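Local coordinates for protein aldo-keto reductase AKR2E4 (Bombyx mori, PDB 3WCZ) that reduces 3-dehydroecdysone as an NADP-dependent oxidoreductase of steroid metabolism and may take part in regulating molting, at residues 209-214 with 218-223; 228-233 with 243-248; 181-186 with 250-255. All coordinates share one frame; numbering follows the deposited sequence.

Interaction 1 of 3, residues 209-214 with 218-223. With NAP (NADP nicotinamide-adenine-dinucleotide phosphate), chain B.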
loop_
_atom_site.group_PDB
_atom_site.type_symbol
_atom_site.label_atom_id
_atom_site.label_comp_id
_atom_site.label_asym_id
_atom_site.label_seq_id
_atom_site.Cartn_x
_atom_site.Cartn_y
_atom_site.Cartn_z
ATOM N N PHE A 209 3.653 9.517 4.163
ATOM C CA PHE A 209 4.343 10.697 4.663
ATOM C C PHE A 209 4.034 11.944 3.843
ATOM O O PHE A 209 4.468 13.056 4.219
ATOM C CB PHE A 209 5.843 10.446 4.756
ATOM C CG PHE A 209 6.209 9.370 5.750
ATOM C CD1 PHE A 209 5.875 9.500 7.093
ATOM C CD2 PHE A 209 6.859 8.232 5.348
ATOM C CE1 PHE A 209 6.233 8.503 7.991
ATOM C CE2 PHE A 209 7.239 7.273 6.225
ATOM C CZ PHE A 209 6.923 7.393 7.545
ATOM N N GLY A 210 3.285 11.820 2.754
ATOM C CA GLY A 210 2.860 12.991 2.005
ATOM C C GLY A 210 4.053 13.826 1.572
ATOM O O GLY A 210 5.086 13.296 1.202
ATOM N N PHE A 211 3.910 15.141 1.631
ATOM C CA PHE A 211 4.995 16.050 1.280
ATOM C C PHE A 211 5.773 16.490 2.513
ATOM O O PHE A 211 6.568 17.440 2.444
ATOM C CB PHE A 211 4.456 17.279 0.516
ATOM C CG PHE A 211 3.935 16.968 -0.851
ATOM C CD1 PHE A 211 4.804 16.906 -1.933
ATOM C CD2 PHE A 211 2.582 16.753 -1.079
ATOM C CE1 PHE A 211 4.340 16.622 -3.199
ATOM C CE2 PHE A 211 2.106 16.468 -2.354
ATOM C CZ PHE A 211 2.983 16.423 -3.405
ATOM N N VAL A 212 5.607 15.808 3.637
ATOM C CA VAL A 212 6.411 16.108 4.818
ATOM C C VAL A 212 7.836 15.610 4.620
ATOM O O VAL A 212 8.787 16.164 5.201
ATOM C CB VAL A 212 5.811 15.505 6.082
ATOM C CG1 VAL A 212 6.602 15.966 7.305
ATOM C CG2 VAL A 212 4.350 15.919 6.221
ATOM N N VAL A 213 8.004 14.611 3.769
ATOM C CA VAL A 213 9.313 14.137 3.326
ATOM C C VAL A 213 9.559 14.662 1.914
ATOM O O VAL A 213 8.628 15.035 1.196
ATOM C CB VAL A 213 9.397 12.578 3.315
ATOM C CG1 VAL A 213 9.208 12.049 4.693
ATOM C CG2 VAL A 213 8.368 11.950 2.323
ATOM N N SER A 214 10.821 14.678 1.491
ATOM C CA SER A 214 11.158 15.224 0.184
ATOM C C SER A 214 10.573 14.400 -0.960
ATOM O O SER A 214 10.650 13.167 -0.937
ATOM C CB SER A 214 12.678 15.296 0.031
ATOM O OG SER A 214 12.990 15.847 -1.240
ATOM N N THR A 218 10.034 21.416 -5.583
ATOM C CA THR A 218 9.891 22.621 -4.789
ATOM C C THR A 218 8.417 22.969 -4.819
ATOM O O THR A 218 7.644 22.404 -5.599
ATOM C CB THR A 218 10.716 23.802 -5.346
ATOM O OG1 THR A 218 10.254 24.128 -6.659
ATOM C CG2 THR A 218 12.195 23.446 -5.408
ATOM N N GLY A 219 8.019 23.882 -3.947
ATOM C CA GLY A 219 6.643 24.320 -3.874
ATOM C C GLY A 219 5.685 23.313 -3.258
ATOM O O GLY A 219 4.482 23.357 -3.523
ATOM N N ALA A 220 6.196 22.446 -2.398
ATOM C CA ALA A 220 5.324 21.504 -1.706
ATOM C C ALA A 220 4.421 22.224 -0.713
ATOM O O ALA A 220 4.817 23.200 -0.058
ATOM C CB ALA A 220 6.149 20.447 -1.009
ATOM N N PRO A 221 3.188 21.743 -0.557
ATOM C CA PRO A 221 2.283 22.316 0.433
ATOM C C PRO A 221 2.716 21.994 1.868
ATOM O O PRO A 221 3.376 20.970 2.101
ATOM C CB PRO A 221 0.950 21.613 0.123
ATOM C CG PRO A 221 1.372 20.305 -0.440
ATOM C CD PRO A 221 2.586 20.597 -1.261
ATOM N N PRO A 222 2.351 22.843 2.828
ATOM C CA PRO A 222 2.542 22.485 4.232
ATOM C C PRO A 222 1.731 21.247 4.577
ATOM O O PRO A 222 0.755 20.965 3.878
ATOM C CB PRO A 222 1.996 23.699 4.980
ATOM C CG PRO A 222 1.028 24.348 4.014
ATOM C CD PRO A 222 1.550 24.071 2.649
ATOM N N PRO A 223 2.075 20.544 5.656
ATOM C CA PRO A 223 3.113 20.861 6.645
ATOM C C PRO A 223 4.525 20.383 6.303
ATOM O O PRO A 223 4.725 19.311 5.716
ATOM C CB PRO A 223 2.634 20.103 7.876
ATOM C CG PRO A 223 1.877 18.924 7.337
ATOM C CD PRO A 223 1.244 19.394 6.052
HETATM P PA NAP B . 6.524 7.159 1.811
HETATM O O1A NAP B . 6.517 5.957 2.661
HETATM O O2A NAP B . 5.388 8.052 1.684
HETATM O O5B NAP B . 7.793 8.044 2.012
HETATM C C5B NAP B . 9.073 7.488 2.016
HETATM C C4B NAP B . 10.181 8.483 2.328
HETATM O O4B NAP B . 10.110 8.860 3.716
HETATM C C3B NAP B . 11.567 8.031 2.067
HETATM O O3B NAP B . 12.277 9.139 1.572
HETATM C C2B NAP B . 12.031 7.620 3.381
HETATM O O2B NAP B . 13.435 7.653 3.541
HETATM C C1B NAP B . 11.358 8.595 4.311
HETATM N N9A NAP B . 11.072 8.131 5.652
HETATM C C8A NAP B . 10.607 6.907 5.979
HETATM N N7A NAP B . 10.332 6.825 7.265
HETATM C C5A NAP B . 10.632 8.039 7.824
HETATM C C6A NAP B . 10.553 8.546 9.125
HETATM N N6A NAP B . 10.132 7.806 10.234
HETATM N N1A NAP B . 10.945 9.821 9.298
HETATM C C2A NAP B . 11.365 10.561 8.273
HETATM N N3A NAP B . 11.442 10.113 7.008
HETATM C C4A NAP B . 11.060 8.846 6.786
HETATM O O3 NAP B . 6.905 6.630 0.327
HETATM P PN NAP B . 6.186 6.055 -0.972
HETATM O O1N NAP B . 7.167 5.104 -1.555
HETATM O O2N NAP B . 5.717 7.209 -1.785
HETATM O O5D NAP B . 4.885 5.283 -0.485
HETATM C C5D NAP B . 4.978 4.179 0.351
HETATM C C4D NAP B . 4.657 2.826 -0.300
HETATM O O4D NAP B . 3.311 2.770 -0.733
HETATM C C3D NAP B . 5.434 2.524 -1.540
HETATM O O3D NAP B . 6.790 2.224 -1.279
HETATM C C2D NAP B . 4.655 1.452 -2.119
HETATM O O2D NAP B . 4.847 0.257 -1.416
HETATM C C1D NAP B . 3.250 1.980 -1.927
HETATM N N1N NAP B . 2.652 2.792 -2.993
HETATM C C2N NAP B . 1.673 2.281 -3.762
HETATM C C3N NAP B . 1.103 3.047 -4.747
HETATM C C7N NAP B . -0.001 2.428 -5.517
HETATM O O7N NAP B . -0.681 1.472 -5.072
HETATM N N7N NAP B . -0.340 3.041 -6.670
HETATM C C4N NAP B . 1.571 4.345 -5.026
HETATM C C5N NAP B . 2.579 4.878 -4.211
HETATM C C6N NAP B . 3.086 4.063 -3.207
HETATM P P2B NAP B . 14.278 6.380 4.027
HETATM O O1X NAP B . 15.735 6.878 3.961
HETATM O O2X NAP B . 13.896 6.086 5.412
HETATM O O3X NAP B . 13.996 5.260 3.057
#

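Interaction 2 of 3, residues 228-233 with 243-248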
loop_
_atom_site.group_PDB
_atom_site.type_symbol
_atom_site.label_atom_id
_atom_site.label_comp_id
_atom_site.label_asym_id
_atom_site.label_seq_id
_atom_site.Cartn_x
_atom_site.Cartn_y
_atom_site.Cartn_z
ATOM N N PRO A 228 4.553 23.417 13.458
ATOM C CA PRO A 228 4.260 23.441 14.896
ATOM C C PRO A 228 3.174 22.474 15.354
ATOM O O PRO A 228 3.227 21.978 16.466
ATOM C CB PRO A 228 3.799 24.888 15.141
ATOM C CG PRO A 228 4.458 25.680 14.060
ATOM C CD PRO A 228 4.552 24.766 12.862
ATOM N N THR A 229 2.186 22.200 14.504
ATOM C CA THR A 229 1.147 21.248 14.893
ATOM C C THR A 229 1.763 19.847 15.028
ATOM O O THR A 229 1.569 19.142 16.022
ATOM C CB THR A 229 -0.014 21.246 13.876
ATOM O OG1 THR A 229 -0.661 22.522 13.908
ATOM C CG2 THR A 229 -1.024 20.153 14.207
ATOM N N LEU A 230 2.538 19.448 14.037
ATOM C CA LEU A 230 3.174 18.136 14.056
ATOM C C LEU A 230 4.205 18.011 15.169
ATOM O O LEU A 230 4.281 16.992 15.818
ATOM C CB LEU A 230 3.818 17.830 12.696
ATOM C CG LEU A 230 2.836 17.751 11.519
ATOM C CD1 LEU A 230 3.616 17.412 10.240
ATOM C CD2 LEU A 230 1.718 16.751 11.731
ATOM N N THR A 231 5.010 19.041 15.396
ATOM C CA THR A 231 6.062 18.892 16.393
ATOM C C THR A 231 5.477 18.928 17.805
ATOM O O THR A 231 6.003 18.280 18.679
ATOM C CB THR A 231 7.164 19.922 16.238
ATOM O OG1 THR A 231 6.583 21.208 16.394
ATOM C CG2 THR A 231 7.790 19.835 14.857
ATOM N N ALA A 232 4.356 19.621 17.998
ATOM C CA ALA A 232 3.702 19.615 19.296
ATOM C C ALA A 232 3.153 18.226 19.602
ATOM O O ALA A 232 3.222 17.753 20.741
ATOM C CB ALA A 232 2.594 20.649 19.342
ATOM N N LEU A 233 2.619 17.555 18.575
ATOM C CA LEU A 233 2.124 16.203 18.738
ATOM C C LEU A 233 3.256 15.236 19.047
ATOM O O LEU A 233 3.134 14.390 19.955
ATOM C CB LEU A 233 1.354 15.751 17.492
ATOM C CG LEU A 233 -0.008 16.435 17.295
ATOM C CD1 LEU A 233 -0.596 16.086 15.946
ATOM C CD2 LEU A 233 -1.004 16.015 18.356
ATOM N N GLN A 243 6.160 9.079 13.205
ATOM C CA GLN A 243 5.258 8.217 13.946
ATOM C C GLN A 243 3.883 8.857 14.129
ATOM O O GLN A 243 2.867 8.158 14.119
ATOM C CB GLN A 243 5.880 7.793 15.276
ATOM C CG GLN A 243 7.075 6.895 15.088
ATOM C CD GLN A 243 7.913 6.707 16.345
ATOM O OE1 GLN A 243 8.158 7.661 17.104
ATOM N NE2 GLN A 243 8.334 5.488 16.591
ATOM N N ILE A 244 3.846 10.179 14.329
ATOM C CA ILE A 244 2.573 10.877 14.405
ATOM C C ILE A 244 1.783 10.721 13.102
ATOM O O ILE A 244 0.582 10.434 13.124
ATOM C CB ILE A 244 2.790 12.393 14.724
ATOM C CG1 ILE A 244 3.463 12.609 16.083
ATOM C CG2 ILE A 244 1.474 13.162 14.643
ATOM C CD1 ILE A 244 2.720 12.025 17.245
ATOM N N LEU A 245 2.463 10.912 11.980
ATOM C CA LEU A 245 1.802 10.799 10.682
ATOM C C LEU A 245 1.251 9.410 10.422
ATOM O O LEU A 245 0.147 9.275 9.887
ATOM C CB LEU A 245 2.779 11.168 9.578
ATOM C CG LEU A 245 3.229 12.642 9.574
ATOM C CD1 LEU A 245 4.342 12.878 8.585
ATOM C CD2 LEU A 245 2.066 13.588 9.258
ATOM N N LEU A 246 2.009 8.393 10.821
ATOM C CA LEU A 246 1.546 7.023 10.634
ATOM C C LEU A 246 0.415 6.687 11.625
ATOM O O LEU A 246 -0.571 6.016 11.253
ATOM C CB LEU A 246 2.712 6.060 10.774
ATOM C CG LEU A 246 3.810 6.238 9.742
ATOM C CD1 LEU A 246 4.981 5.345 10.050
ATOM C CD2 LEU A 246 3.313 5.949 8.326
ATOM N N ARG A 247 0.513 7.145 12.871
ATOM C CA ARG A 247 -0.532 6.870 13.851
ATOM C C ARG A 247 -1.835 7.556 13.434
ATOM O O ARG A 247 -2.925 7.003 13.640
ATOM C CB ARG A 247 -0.103 7.325 15.248
ATOM C CG ARG A 247 -1.165 7.038 16.343
ATOM C CD ARG A 247 -1.350 5.564 16.655
ATOM N NE ARG A 247 -2.743 5.302 17.000
ATOM C CZ ARG A 247 -3.209 4.121 17.405
ATOM N NH1 ARG A 247 -2.402 3.102 17.602
ATOM N NH2 ARG A 247 -4.509 3.976 17.651
ATOM N N TYR A 248 -1.747 8.740 12.846
ATOM C CA TYR A 248 -2.930 9.432 12.311
ATOM C C TYR A 248 -3.694 8.490 11.375
ATOM O O TYR A 248 -4.926 8.355 11.449
ATOM C CB TYR A 248 -2.475 10.718 11.599
ATOM C CG TYR A 248 -3.413 11.262 10.544
ATOM C CD1 TYR A 248 -4.588 11.911 10.878
ATOM C CD2 TYR A 248 -3.108 11.117 9.196
ATOM C CE1 TYR A 248 -5.455 12.373 9.904
ATOM C CE2 TYR A 248 -3.958 11.587 8.230
ATOM C CZ TYR A 248 -5.126 12.196 8.580
ATOM O OH TYR A 248 -5.976 12.676 7.608
#

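Interaction 3 of 3, residues 181-186 with 250-255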
loop_
_atom_site.group_PDB
_atom_site.type_symbol
_atom_site.label_atom_id
_atom_site.label_comp_id
_atom_site.label_asym_id
_atom_site.label_seq_id
_atom_site.Cartn_x
_atom_site.Cartn_y
_atom_site.Cartn_z
ATOM N N ILE A 181 -5.015 3.206 -1.600
ATOM C CA ILE A 181 -5.106 4.556 -2.157
ATOM C C ILE A 181 -4.170 5.491 -1.381
ATOM O O ILE A 181 -3.683 5.156 -0.286
ATOM C CB ILE A 181 -6.568 5.087 -2.121
ATOM C CG1 ILE A 181 -7.117 5.034 -0.709
ATOM C CG2 ILE A 181 -7.416 4.271 -3.080
ATOM C CD1 ILE A 181 -8.482 5.736 -0.536
ATOM N N GLU A 182 -3.917 6.662 -1.947
ATOM C CA GLU A 182 -3.044 7.641 -1.311
ATOM C C GLU A 182 -3.737 8.334 -0.159
ATOM O O GLU A 182 -4.764 8.970 -0.370
ATOM C CB GLU A 182 -2.600 8.685 -2.334
ATOM C CG GLU A 182 -1.607 9.628 -1.732
ATOM C CD GLU A 182 -1.085 10.684 -2.667
ATOM O OE1 GLU A 182 -1.010 10.477 -3.888
ATOM O OE2 GLU A 182 -0.681 11.743 -2.157
ATOM N N VAL A 183 -3.177 8.237 1.046
ATOM C CA VAL A 183 -3.719 8.958 2.191
ATOM C C VAL A 183 -2.586 9.536 3.013
ATOM O O VAL A 183 -1.676 8.812 3.452
ATOM C CB VAL A 183 -4.656 8.109 3.094
ATOM C CG1 VAL A 183 -5.426 9.026 4.025
ATOM C CG2 VAL A 183 -5.605 7.264 2.263
ATOM N N ASN A 184 -2.651 10.854 3.216
ATOM C CA ASN A 184 -1.636 11.597 3.954
ATOM C C ASN A 184 -2.248 12.979 4.246
ATOM O O ASN A 184 -3.387 13.242 3.859
ATOM C CB ASN A 184 -0.323 11.663 3.156
ATOM C CG ASN A 184 -0.530 12.186 1.757
ATOM O OD1 ASN A 184 -1.162 13.240 1.573
ATOM N ND2 ASN A 184 -0.065 11.441 0.760
ATOM N N PRO A 185 -1.517 13.864 4.963
ATOM C CA PRO A 185 -2.231 15.053 5.453
ATOM C C PRO A 185 -2.703 16.013 4.381
ATOM O O PRO A 185 -3.676 16.746 4.596
ATOM C CB PRO A 185 -1.188 15.745 6.364
ATOM C CG PRO A 185 -0.338 14.592 6.873
ATOM C CD PRO A 185 -0.241 13.647 5.668
ATOM N N THR A 186 -2.025 16.025 3.251
ATOM C CA THR A 186 -2.418 16.916 2.157
ATOM C C THR A 186 -3.328 16.256 1.108
ATOM O O THR A 186 -3.767 16.924 0.153
ATOM C CB THR A 186 -1.188 17.580 1.503
ATOM O OG1 THR A 186 -0.105 16.650 1.386
ATOM C CG2 THR A 186 -0.716 18.716 2.364
ATOM N N ILE A 250 -3.493 5.137 11.221
ATOM C CA ILE A 250 -4.007 4.047 12.049
ATOM C C ILE A 250 -5.322 4.471 12.734
ATOM O O ILE A 250 -6.285 3.694 12.810
ATOM C CB ILE A 250 -2.958 3.598 13.105
ATOM C CG1 ILE A 250 -1.693 2.995 12.472
ATOM C CG2 ILE A 250 -3.583 2.636 14.112
ATOM C CD1 ILE A 250 -1.918 1.645 11.878
ATOM N N ASP A 251 -5.362 5.667 13.323
ATOM C CA ASP A 251 -6.561 6.127 14.011
ATOM C C ASP A 251 -7.742 6.415 13.103
ATOM O O ASP A 251 -8.894 6.473 13.562
ATOM C CB ASP A 251 -6.230 7.360 14.872
ATOM C CG ASP A 251 -5.620 6.988 16.210
ATOM O OD1 ASP A 251 -6.167 6.090 16.866
ATOM O OD2 ASP A 251 -4.552 7.548 16.557
ATOM N N ARG A 252 -7.476 6.541 11.805
ATOM C CA ARG A 252 -8.529 6.592 10.801
ATOM C C ARG A 252 -8.921 5.193 10.312
ATOM O O ARG A 252 -9.728 5.077 9.388
ATOM C CB ARG A 252 -8.140 7.504 9.647
ATOM C CG ARG A 252 -8.175 8.979 10.047
ATOM C CD ARG A 252 -7.887 9.872 8.871
ATOM N NE ARG A 252 -8.847 9.649 7.803
ATOM C CZ ARG A 252 -8.648 9.967 6.542
ATOM N NH1 ARG A 252 -7.543 10.561 6.170
ATOM N NH2 ARG A 252 -9.550 9.654 5.632
ATOM N N GLY A 253 -8.355 4.148 10.913
ATOM C CA GLY A 253 -8.677 2.769 10.580
ATOM C C GLY A 253 -7.975 2.247 9.349
ATOM O O GLY A 253 -8.449 1.283 8.742
ATOM N N LEU A 254 -6.872 2.865 8.961
ATOM C CA LEU A 254 -6.153 2.566 7.723
ATOM C C LEU A 254 -4.909 1.740 8.013
ATOM O O LEU A 254 -4.432 1.668 9.158
ATOM C CB LEU A 254 -5.758 3.872 7.033
ATOM C CG LEU A 254 -6.863 4.926 6.962
ATOM C CD1 LEU A 254 -6.363 6.189 6.284
ATOM C CD2 LEU A 254 -8.086 4.386 6.265
ATOM N N ILE A 255 -4.399 1.109 6.954
ATOM C CA ILE A 255 -3.191 0.305 6.974
ATOM C C ILE A 255 -2.112 1.101 6.245
ATOM O O ILE A 255 -2.067 1.093 5.018
ATOM C CB ILE A 255 -3.438 -1.040 6.269
ATOM C CG1 ILE A 255 -4.523 -1.829 7.015
ATOM C CG2 ILE A 255 -2.147 -1.822 6.128
ATOM C CD1 ILE A 255 -5.162 -2.951 6.148
#

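Interaction 1 of 3, residues 209-214 with 218-223
Phe211 O and Pro221 O, one carbonyl from each segment, both accept a hydrogen bond from Arg224 NH2, so a single guanidinium nitrogen ties together two parts of one loop. Between the two carbonyl-bearing residues the packing is apolar. Pro221 CD sits over one face of the Phe211 ring, displaced toward the rim and 4.1 Å from the centroid, a CH-pi contact, while Pro221 CG touches Phe211 CD2 at 3.8 Å. The CB of Ala220 approaches the same ring obliquely, 3.9 Å from Phe211 CD1. With CG anti to the carbonyl carbon (chi1 -68°), Phe211 swings its ring toward these residues, and His292 adds an edge-to-face partner. Both segments belong to the long loop after strand 202-206, the seventh strand of the TIM barrel; in aldo-keto reductases this is the loop that folds over the dinucleotide. The start of segment 209-214 reaches the cofactor directly: NAP C4A lies over one face of the Phe209 ring, Phe209 CE2 comes within 3.3 Å of NAP N7A, and Phe209 N makes a weak hydrogen bond to the pyrophosphate oxygen O2A. Val213 CG1 rests 3.5 Å from the ribose oxygen O4B of NAP. Across the remaining interface Val212 crosses Pro223 at a slant, its CG2 lying 3.4 Å from Pro223 O and 4.0 Å from Pro223 CG. Gly210 O accepts a bond from NE of Arg215, whose NH2 binds the same cofactor.

Interaction 2 of 3, residues 228-233 with 243-248
Leu233 and Ile244 mark the nearest backbone approach of two helical segments, their CA atoms 6.9 Å apart. The segment axes come within 10.2 Å and cross at 91°, practically perpendicular, so only a small patch of each helix can meet the other. Ile244 contributes more to that patch than any other residue of the two segments. Its CG2 lies 3.8 Å from Leu233 CD1, and its second torsion, -58° rather than extended, folds CD1 back to within 3.6 Å of Leu233 O; it thus touches both the side chain and the carbonyl of Leu233, the two side chains crossing at about a right angle. Next to this pair, Leu230 and Leu245 also meet crosswise, methyl to methyl, with their CD2 atoms 4.0 Å apart. Replacing Ile244 by an alanine would probably open a gap beside Leu233, where CG2 and CD1 now pack, and set its branched end free to turn. Helix 228-237 is an extra helix between the seventh barrel strand and the seventh barrel helix, here 241-251, and this contact seats it on the outside of the barrel. Helix 279-286 joins the packing: Leu233 also touches Ile285, while Tyr248 bonds through its OH to Asn286. All four side chains in the contact are buried hydrocarbon, so its stability should rest on shape fit and removal from water, not on directional or charged bonds.

Interaction 3 of 3, residues 181-186 with 250-255
Val183 carries CG1 anti to its backbone nitrogen (chi1 -166°), which aims this one methyl at both Arg252 and Leu254. Arg252 helps by bending at its third torsion (58°), bringing the NH1 end of the guanidinium to the valine, and Leu254 extends CD1 to the same methyl. The result is a methyl shared by two side chains: Val183 CG1 is 3.4 Å from Arg252 NH1, approached obliquely, and 3.7 Å from Leu254 CD1, tip to tip. The arginine nitrogen is not left facing hydrocarbon alone, since NH1 hydrogen-bonds to Thr188 O and Tyr248 OH; these polar bonds fix the group that the valine then packs against. Arg252 and Leu254 flank Gly253, where helix 241-251 ends in a Schellman motif. The positive phi of the glycine turns the chain out of the helix, and Gly253 N still bonds back to Ile250 O at 2.8 Å. Asn184, whose CB points away from segment 250-255, gives a nearly straight hydrogen bond of 3.0 Å from ND2 to Glu182 OE2, met on its anti side. That carboxylate also takes the backbone N-H groups of Val294 and Ile295, a set of donors likely to favour its charged form. In the barrel, segment 181-186 leaves the sixth strand and segment 250-255 leads from the seventh helix into the eighth strand. Val183 rests on Ala205 and Leu254 on Val203 of intervening strand 202-206, Val193 of helix 190-198 touches both Arg252 and Leu254, and helix 279-286 meets the arginine through Val282 and Asn286.

The three contacts illustrate how a TIM barrel joins its later strands, helices and loops through successive contacts. Their centres stand 13 to 16 Å apart. Interaction 3 is the outermost in sequence, running from the end of strand 178-182 to the end of helix 241-251; interactions 1 and 2 follow one another within that span. Interactions 2 and 3 share helix 241-251, and Leu245 of the former packs on Pro185 of the latter. Pro223 of interaction 1 meets Leu230 of interaction 2, while Thr186 of interaction 3 touches Pro221 and Pro222. The cofactor-covering loop is thus joined by side-chain and backbone packing to an inserted helix and to the loop that leaves the sixth strand.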